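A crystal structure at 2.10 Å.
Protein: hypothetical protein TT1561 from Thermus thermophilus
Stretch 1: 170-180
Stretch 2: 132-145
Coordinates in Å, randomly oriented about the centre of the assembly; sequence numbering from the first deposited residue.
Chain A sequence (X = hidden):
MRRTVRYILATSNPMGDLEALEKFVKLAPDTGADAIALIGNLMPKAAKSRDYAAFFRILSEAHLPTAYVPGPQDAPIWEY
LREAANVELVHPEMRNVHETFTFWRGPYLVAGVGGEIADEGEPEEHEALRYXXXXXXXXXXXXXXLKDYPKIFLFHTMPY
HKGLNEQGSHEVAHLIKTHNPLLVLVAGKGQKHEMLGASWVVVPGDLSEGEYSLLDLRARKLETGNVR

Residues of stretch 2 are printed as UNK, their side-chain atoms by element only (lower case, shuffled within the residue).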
# COMPACT_ATOMS: atom_id res chain seq x y z
N HIS A 170 -5.18 45.46 2.55
CA HIS A 170 -5.84 45.58 1.25
C HIS A 170 -4.86 45.12 0.16
O HIS A 170 -5.27 44.61 -0.90
CB HIS A 170 -6.26 47.03 1.01
CG HIS A 170 -7.41 47.47 1.88
ND1 HIS A 170 -8.73 47.29 1.52
CD2 HIS A 170 -7.43 48.02 3.11
CE1 HIS A 170 -9.51 47.71 2.50
NE2 HIS A 170 -8.75 48.15 3.48
N GLU A 171 -3.57 45.33 0.40
CA GLU A 171 -2.58 44.91 -0.59
C GLU A 171 -2.55 43.39 -0.72
O GLU A 171 -2.49 42.85 -1.82
CB GLU A 171 -1.19 45.40 -0.19
CG GLU A 171 -0.71 46.61 -0.96
CD GLU A 171 -1.39 47.86 -0.52
OE1 GLU A 171 -1.78 47.90 0.66
OE2 GLU A 171 -1.52 48.79 -1.35
N VAL A 172 -2.59 42.71 0.42
CA VAL A 172 -2.57 41.25 0.38
C VAL A 172 -3.85 40.76 -0.30
O VAL A 172 -3.82 39.82 -1.10
CB VAL A 172 -2.46 40.68 1.79
CG1 VAL A 172 -2.69 39.19 1.77
CG2 VAL A 172 -1.06 40.98 2.35
N ALA A 173 -4.97 41.41 0.00
CA ALA A 173 -6.24 41.05 -0.61
C ALA A 173 -6.08 41.21 -2.11
O ALA A 173 -6.55 40.38 -2.90
CB ALA A 173 -7.34 41.97 -0.10
N HIS A 174 -5.39 42.29 -2.50
CA HIS A 174 -5.14 42.62 -3.90
C HIS A 174 -4.28 41.56 -4.61
O HIS A 174 -4.53 41.24 -5.78
CB HIS A 174 -4.50 44.01 -3.98
CG HIS A 174 -4.31 44.50 -5.38
ND1 HIS A 174 -3.07 44.57 -5.99
CD2 HIS A 174 -5.20 44.93 -6.31
CE1 HIS A 174 -3.21 45.02 -7.23
NE2 HIS A 174 -4.49 45.25 -7.44
N LEU A 175 -3.30 40.99 -3.90
CA LEU A 175 -2.43 39.95 -4.47
C LEU A 175 -3.27 38.70 -4.66
O LEU A 175 -3.14 37.97 -5.63
CB LEU A 175 -1.28 39.62 -3.51
CG LEU A 175 -0.27 40.68 -3.06
CD1 LEU A 175 0.56 40.12 -1.89
CD2 LEU A 175 0.63 41.09 -4.23
N ILE A 176 -4.14 38.43 -3.70
CA ILE A 176 -5.00 37.27 -3.81
C ILE A 176 -5.94 37.46 -5.00
O ILE A 176 -6.15 36.52 -5.79
CB ILE A 176 -5.78 37.05 -2.52
CG1 ILE A 176 -4.78 36.75 -1.39
CG2 ILE A 176 -6.77 35.92 -2.70
CD1 ILE A 176 -5.41 36.44 -0.07
N LYS A 177 -6.48 38.66 -5.17
CA LYS A 177 -7.39 38.91 -6.28
C LYS A 177 -6.67 38.83 -7.63
O LYS A 177 -7.25 38.41 -8.63
CB LYS A 177 -8.06 40.29 -6.14
CG LYS A 177 -9.11 40.36 -5.04
CD LYS A 177 -9.73 41.76 -4.95
CE LYS A 177 -10.75 41.84 -3.82
NZ LYS A 177 -11.65 43.02 -3.97
N THR A 178 -5.41 39.23 -7.66
CA THR A 178 -4.64 39.19 -8.91
C THR A 178 -4.22 37.76 -9.31
O THR A 178 -4.37 37.36 -10.47
CB THR A 178 -3.37 40.07 -8.78
OG1 THR A 178 -3.75 41.39 -8.39
CG2 THR A 178 -2.63 40.14 -10.11
N HIS A 179 -3.71 36.99 -8.36
CA HIS A 179 -3.26 35.63 -8.64
C HIS A 179 -4.33 34.55 -8.60
O HIS A 179 -4.12 33.43 -9.08
CB HIS A 179 -2.13 35.26 -7.67
CG HIS A 179 -0.79 35.76 -8.10
ND1 HIS A 179 -0.02 35.10 -9.04
CD2 HIS A 179 -0.14 36.92 -7.82
CE1 HIS A 179 1.04 35.84 -9.32
NE2 HIS A 179 0.99 36.94 -8.60
N ASN A 180 -5.48 34.88 -8.02
CA ASN A 180 -6.57 33.95 -7.92
C ASN A 180 -6.17 32.57 -7.43
O ASN A 180 -6.52 31.54 -8.04
CB ASN A 180 -7.28 33.86 -9.27
CG ASN A 180 -7.96 35.16 -9.64
OD1 ASN A 180 -8.90 35.60 -8.96
ND2 ASN A 180 -7.48 35.81 -10.70
N UNK A 132 7.54 45.70 2.26
CA UNK A 132 6.48 46.55 1.72
C UNK A 132 5.75 45.77 0.62
O UNK A 132 6.36 44.91 -0.05
c UNK A 132 7.24 47.76 1.19
c UNK A 132 8.88 46.25 1.97
c UNK A 132 8.60 47.18 0.83
N UNK A 133 4.47 46.05 0.42
CA UNK A 133 3.68 45.34 -0.58
C UNK A 133 4.38 45.13 -1.92
O UNK A 133 4.31 44.03 -2.46
c UNK A 133 2.34 46.04 -0.80
N UNK A 134 5.02 46.15 -2.47
CA UNK A 134 5.68 46.00 -3.77
C UNK A 134 6.70 44.85 -3.77
O UNK A 134 6.93 44.24 -4.82
c UNK A 134 7.70 48.51 -2.37
c UNK A 134 11.20 47.70 -2.77
c UNK A 134 8.97 47.28 -3.76
c UNK A 134 9.56 46.45 -4.73
c UNK A 134 11.75 46.88 -3.73
c UNK A 134 6.37 47.29 -4.23
n UNK A 134 9.02 48.63 -1.96
c UNK A 134 9.81 47.89 -2.79
c UNK A 134 7.63 47.69 -3.47
c UNK A 134 10.94 46.26 -4.70
N UNK A 135 7.31 44.55 -2.62
CA UNK A 135 8.28 43.47 -2.58
C UNK A 135 7.53 42.14 -2.64
O UNK A 135 7.95 41.22 -3.35
c UNK A 135 9.17 43.52 -1.30
c UNK A 135 9.93 42.17 -1.14
c UNK A 135 10.20 44.63 -1.42
N UNK A 136 6.41 42.04 -1.93
CA UNK A 136 5.63 40.81 -1.94
C UNK A 136 5.12 40.54 -3.35
O UNK A 136 5.14 39.40 -3.81
c UNK A 136 4.46 40.89 -0.96
N UNK A 137 4.65 41.60 -4.02
CA UNK A 137 4.13 41.48 -5.38
C UNK A 137 5.26 41.10 -6.34
O UNK A 137 5.07 40.27 -7.24
c UNK A 137 3.31 42.91 -7.31
c UNK A 137 2.68 44.24 -7.71
o UNK A 137 2.12 44.91 -6.81
c UNK A 137 3.50 42.80 -5.82
o UNK A 137 2.73 44.60 -8.91
N UNK A 138 6.43 41.70 -6.15
CA UNK A 138 7.56 41.38 -7.00
C UNK A 138 7.93 39.89 -6.85
O UNK A 138 8.32 39.26 -7.82
o UNK A 138 13.02 41.74 -10.43
c UNK A 138 12.03 41.12 -8.34
c UNK A 138 10.94 42.72 -9.77
c UNK A 138 9.92 42.86 -8.84
c UNK A 138 9.92 42.14 -7.65
c UNK A 138 12.00 41.85 -9.51
c UNK A 138 10.99 41.27 -7.40
c UNK A 138 8.77 42.27 -6.66
N UNK A 139 7.81 39.34 -5.64
CA UNK A 139 8.14 37.93 -5.44
C UNK A 139 7.15 37.05 -6.17
O UNK A 139 7.52 36.07 -6.81
c UNK A 139 8.08 37.51 -3.95
c UNK A 139 10.45 38.29 -3.47
c UNK A 139 12.55 39.34 -2.67
c UNK A 139 9.01 38.22 -2.98
n UNK A 139 11.29 38.93 -2.47
n UNK A 139 13.23 39.90 -1.69
n UNK A 139 13.13 39.17 -3.86
N UNK A 140 5.87 37.39 -6.07
CA UNK A 140 4.83 36.58 -6.69
C UNK A 140 4.69 36.68 -8.20
O UNK A 140 4.12 35.78 -8.82
c UNK A 140 2.21 37.11 -3.90
c UNK A 140 3.49 36.88 -6.03
c UNK A 140 3.52 36.61 -4.51
c UNK A 140 3.74 35.12 -4.22
N UNK A 141 5.20 37.74 -8.81
CA UNK A 141 5.05 37.85 -10.24
C UNK A 141 5.83 36.77 -11.00
O UNK A 141 5.52 36.49 -12.16
n UNK A 141 9.11 42.02 -12.67
c UNK A 141 5.45 39.24 -10.75
c UNK A 141 6.94 39.48 -10.80
c UNK A 141 7.25 40.68 -11.66
c UNK A 141 8.75 40.94 -11.71
N UNK A 142 6.84 36.18 -10.37
CA UNK A 142 7.64 35.13 -11.02
C UNK A 142 6.76 33.95 -11.39
O UNK A 142 7.05 33.23 -12.32
c UNK A 142 8.75 34.64 -10.08
N UNK A 143 5.66 33.76 -10.68
CA UNK A 143 4.77 32.64 -10.92
C UNK A 143 3.99 32.67 -12.23
O UNK A 143 3.54 31.62 -12.70
c UNK A 143 4.42 32.32 -8.35
c UNK A 143 3.80 32.51 -9.74
c UNK A 143 3.30 32.28 -7.31
c UNK A 143 5.22 31.02 -8.31
N UNK A 144 3.82 33.86 -12.81
CA UNK A 144 3.09 34.00 -14.06
C UNK A 144 3.79 33.25 -15.19
O UNK A 144 3.16 32.95 -16.20
c UNK A 144 -0.24 35.06 -13.56
c UNK A 144 -1.53 35.12 -13.06
c UNK A 144 0.68 36.05 -13.21
c UNK A 144 2.06 36.30 -13.53
c UNK A 144 -1.92 36.18 -12.20
c UNK A 144 2.40 37.45 -12.87
c UNK A 144 2.94 35.48 -14.46
c UNK A 144 -1.04 37.17 -11.84
c UNK A 144 0.26 37.10 -12.35
n UNK A 144 1.32 37.93 -12.16
N UNK A 145 5.07 32.93 -15.02
CA UNK A 145 5.80 32.20 -16.05
C UNK A 145 5.36 30.74 -16.04
O UNK A 145 5.49 30.03 -17.04
c UNK A 145 7.31 32.28 -15.82
o UNK A 145 9.11 35.41 -16.64
o UNK A 145 8.53 33.71 -17.91
c UNK A 145 7.86 33.68 -15.59
c UNK A 145 8.55 34.30 -16.81
O HOH W 1 2.32 39.31 -8.14

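Position 132 has three side-chain carbons closing a ring onto its own backbone N, and none comes near stretch 1; this is Pro 132, the N-cap of the helix that follows. Position 133 carries one carbon, a CB pointing toward stretch 1 and lying 3.1 Å from Glu 171 CG. A lone CB identifies Ala 133, and the CA atoms of Ala 133 and Glu 171 are just 6.3 Å apart.

At position 134, one carbon leads to fused five- and six-membered rings holding eight carbons and one nitrogen: Trp 134, whose CB points away. Position 135 has one carbon bearing two more, the beta-branched pattern of Val 135, out of reach of stretch 1. Position 136 again has a single carbon, its CB 4.1 Å from Leu 175 CD1; it is Ala 136.

Position 137 shows three carbons, the third carrying two oxygens. That carboxylate makes it Glu 137, set sideways to stretch 1, with its CB 3.7 Å from Leu 175 CD2. At position 138 a carbon precedes a six-carbon ring bearing one oxygen, a phenol, hence Tyr 138, directed away. Position 139 runs through three carbons and a nitrogen to a carbon carrying two more nitrogens; this guanidinium defines Arg 139, which does not touch stretch 1.

Position 140 has four carbons, forked at the second, so it is Leu 140. Its CD1 lies 4.0 Å from Leu 175 CD1, and its CB is 3.6 Å from His 179 NE2. Position 141 has four carbons in a row ending in nitrogen, Lys 141, with CB pointing away. One carbon at position 142, also directed away, gives Ala 142.

Position 143 repeats the four-carbon fork of a leucine: Leu 143, its CB 4.3 Å from His 179 CE1. Position 144 has one carbon and fused rings with eight carbons and one nitrogen, lying over one face of the His 179 ring. The indole is that of Trp 144. Position 145 has three carbons, the last with two oxygens, and is Glu 145, beyond reach.

The two helices run nearly parallel, with axes 17° apart and a closest approach of 10.4 Å. Small side chains at Ala 133 and Ala 136 leave little bulk between them, and Leu 175 packs against Ala 136, Glu 137 and Leu 140. Farther along, the Trp 144 six-membered ring and the His 179 ring form an offset stack, with centroids 4.2 Å apart and planes at 14°. The edge of the same indole meets the backbone of Thr 178, whose O is 3.2 Å from Trp 144 CH2.

No direct hydrogen bond crosses the contact: Leu 140 O and His 179 NE2 are 3.3 Å apart, but the angle is poor. Instead, water 1 donates to Glu 137 O at 3.0 Å from its own O and hydrogen-bonds His 179 NE2 at 2.8 Å. Apolar packing, one aromatic stack and this water bridge together account for the contact, which buries 475 Å² over both sides.

Stretch 2 132-145: PAWVAEYRLKALWE
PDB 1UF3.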